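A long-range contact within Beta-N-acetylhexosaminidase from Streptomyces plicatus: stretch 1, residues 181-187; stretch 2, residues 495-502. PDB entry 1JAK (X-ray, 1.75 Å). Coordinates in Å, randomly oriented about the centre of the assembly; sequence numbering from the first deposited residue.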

# COMPACT_ATOMS: atom_id res chain seq x y z
N ASP A 181 8.35 -3.36 2.99
CA ASP A 181 9.52 -3.13 2.15
C ASP A 181 9.22 -3.39 0.68
O ASP A 181 9.78 -2.72 -0.19
CB ASP A 181 10.70 -3.98 2.64
CG ASP A 181 11.19 -3.54 4.01
OD1 ASP A 181 11.10 -2.33 4.30
OD2 ASP A 181 11.67 -4.39 4.79
N ARG A 182 8.33 -4.34 0.39
CA ARG A 182 7.96 -4.62 -0.99
C ARG A 182 7.30 -3.40 -1.61
O ARG A 182 7.63 -3.00 -2.73
CB ARG A 182 6.97 -5.79 -1.07
CG ARG A 182 7.49 -7.14 -0.59
CD ARG A 182 8.63 -7.67 -1.46
NE ARG A 182 8.84 -9.10 -1.25
CZ ARG A 182 9.98 -9.64 -0.81
NH1 ARG A 182 11.03 -8.88 -0.53
NH2 ARG A 182 10.06 -10.96 -0.67
N VAL A 183 6.36 -2.80 -0.88
CA VAL A 183 5.63 -1.65 -1.42
C VAL A 183 6.43 -0.35 -1.44
O VAL A 183 6.22 0.49 -2.32
CB VAL A 183 4.30 -1.41 -0.65
CG1 VAL A 183 3.50 -2.71 -0.59
CG2 VAL A 183 4.56 -0.86 0.74
N ALA A 184 7.35 -0.19 -0.50
CA ALA A 184 8.17 1.01 -0.43
C ALA A 184 8.96 1.23 -1.72
O ALA A 184 9.27 2.36 -2.08
CB ALA A 184 9.13 0.92 0.75
N ARG A 185 9.27 0.14 -2.42
CA ARG A 185 10.02 0.22 -3.67
C ARG A 185 9.36 1.08 -4.73
O ARG A 185 10.04 1.67 -5.57
CB ARG A 185 10.20 -1.18 -4.28
CG ARG A 185 11.14 -2.11 -3.54
CD ARG A 185 11.01 -3.52 -4.10
NE ARG A 185 11.94 -4.45 -3.44
CZ ARG A 185 13.19 -4.66 -3.85
NH1 ARG A 185 13.67 -4.03 -4.91
NH2 ARG A 185 13.97 -5.50 -3.17
N TYR A 186 8.04 1.17 -4.69
CA TYR A 186 7.30 1.89 -5.71
C TYR A 186 6.64 3.21 -5.32
O TYR A 186 5.70 3.66 -5.97
CB TYR A 186 6.30 0.92 -6.35
CG TYR A 186 7.00 -0.37 -6.74
CD1 TYR A 186 7.96 -0.38 -7.75
CD2 TYR A 186 6.80 -1.54 -6.01
CE1 TYR A 186 8.71 -1.52 -8.03
CE2 TYR A 186 7.55 -2.69 -6.27
CZ TYR A 186 8.51 -2.67 -7.28
OH TYR A 186 9.28 -3.78 -7.52
N LYS A 187 7.14 3.80 -4.25
CA LYS A 187 6.67 5.09 -3.77
C LYS A 187 5.24 5.17 -3.24
O LYS A 187 4.63 6.23 -3.24
CB LYS A 187 6.89 6.14 -4.88
CG LYS A 187 8.34 6.23 -5.36
CD LYS A 187 8.55 7.38 -6.34
CE LYS A 187 10.01 7.50 -6.81
NZ LYS A 187 10.40 6.42 -7.77
N TYR A 495 15.92 -8.18 -11.08
CA TYR A 495 15.96 -7.61 -9.74
C TYR A 495 15.16 -8.49 -8.78
O TYR A 495 15.62 -8.79 -7.68
CB TYR A 495 15.37 -6.19 -9.74
CG TYR A 495 16.19 -5.17 -10.50
CD1 TYR A 495 16.17 -5.13 -11.89
CD2 TYR A 495 17.00 -4.26 -9.83
CE1 TYR A 495 16.93 -4.21 -12.60
CE2 TYR A 495 17.78 -3.34 -10.52
CZ TYR A 495 17.73 -3.32 -11.91
OH TYR A 495 18.50 -2.41 -12.61
N TRP A 496 13.97 -8.89 -9.20
CA TRP A 496 13.14 -9.73 -8.34
C TRP A 496 13.78 -11.09 -8.10
O TRP A 496 13.73 -11.62 -6.99
CB TRP A 496 11.74 -9.87 -8.94
CG TRP A 496 11.02 -8.55 -8.99
CD1 TRP A 496 11.22 -7.48 -8.16
CD2 TRP A 496 9.95 -8.18 -9.87
NE1 TRP A 496 10.34 -6.47 -8.47
CE2 TRP A 496 9.55 -6.87 -9.51
CE3 TRP A 496 9.28 -8.83 -10.92
CZ2 TRP A 496 8.51 -6.20 -10.17
CZ3 TRP A 496 8.25 -8.16 -11.57
CH2 TRP A 496 7.88 -6.85 -11.19
N GLU A 497 14.39 -11.65 -9.14
CA GLU A 497 15.06 -12.94 -9.02
C GLU A 497 16.20 -12.83 -8.01
O GLU A 497 16.34 -13.68 -7.13
CB GLU A 497 15.62 -13.37 -10.38
CG GLU A 497 14.55 -13.83 -11.36
CD GLU A 497 15.08 -14.03 -12.77
OE1 GLU A 497 16.30 -14.28 -12.91
OE2 GLU A 497 14.29 -13.95 -13.72
N ALA A 498 17.00 -11.78 -8.13
CA ALA A 498 18.12 -11.57 -7.23
C ALA A 498 17.65 -11.30 -5.80
O ALA A 498 18.33 -11.66 -4.84
CB ALA A 498 18.97 -10.40 -7.73
N ALA A 499 16.48 -10.68 -5.67
CA ALA A 499 15.93 -10.35 -4.36
C ALA A 499 15.11 -11.48 -3.73
O ALA A 499 14.72 -11.40 -2.57
CB ALA A 499 15.06 -9.09 -4.47
N GLY A 500 14.86 -12.53 -4.50
CA GLY A 500 14.08 -13.64 -3.99
C GLY A 500 12.60 -13.34 -3.94
O GLY A 500 11.87 -13.87 -3.10
N ILE A 501 12.15 -12.46 -4.83
CA ILE A 501 10.75 -12.09 -4.89
C ILE A 501 10.06 -12.89 -5.99
O ILE A 501 10.32 -12.69 -7.18
CB ILE A 501 10.58 -10.58 -5.19
CG1 ILE A 501 11.18 -9.76 -4.05
CG2 ILE A 501 9.10 -10.25 -5.39
CD1 ILE A 501 11.15 -8.26 -4.27
N ASP A 502 9.19 -13.81 -5.60
CA ASP A 502 8.49 -14.61 -6.59
C ASP A 502 7.46 -13.72 -7.26
O ASP A 502 6.91 -12.81 -6.64
CB ASP A 502 7.82 -15.82 -5.94
CG ASP A 502 7.31 -16.82 -6.96
OD1 ASP A 502 7.93 -16.94 -8.05
OD2 ASP A 502 6.31 -17.51 -6.67
O HOH W 1 13.86 -10.02 -0.55

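One isoleucine serves as the floor for two arginines. Ile501 lies over a face of each guanidinium: its CG1 is 3.5 Å from CZ of Arg182, and its CD1 is 4.0 Å from NE of Arg185. The flat face of a guanidinium is poor in hydrogen-bonding capacity, so it can rest on aliphatic carbon while the N-H groups work in the plane. Consistent with this, both arginines also hydrogen-bond elsewhere in the structure.

The backbones stay well apart. Even the nearest pair of CA atoms, in Arg182 and Ile501, is 8.9 Å apart, and no backbone hydrogen bond crosses the gap; side chains bridge it. The CA-to-CB bond of Arg182 points sideways to the other stretch, yet the end of the side chain comes nearer, whereas the CA-to-CB bonds of Arg185 and Ile501 each point toward the opposing stretch.

Gly500, with a phi of 77°, closes the helix of the second stretch in a Schellman motif, where Ile501 N reaches back to Trp496 O at 2.8 Å and Gly500 N to Glu497 O at 3.2 Å. Positive phi by itself favours glycine, and the next residue is the isoleucine that meets the arginines. In the first stretch, a type I turn from Ala184 to Lys187 carries Arg185 and Tyr186.

The one direct hydrogen bond joins two buried aromatic residues: Trp496 NE1 donates to Tyr186 OH at 3.0 Å, with an N-H...O angle of 152°. The rings meet edge to edge, which suits an indole N-H lying in its ring plane.

Water 1 adds a polar link, accepting from Arg182 NH1 at 3.1 Å and donating to Ala499 O at 2.6 Å. The rule to read is economical: aliphatic carbon under the guanidinium faces, with most of their nitrogens hydrogen-bonded, to a water or elsewhere in the structure.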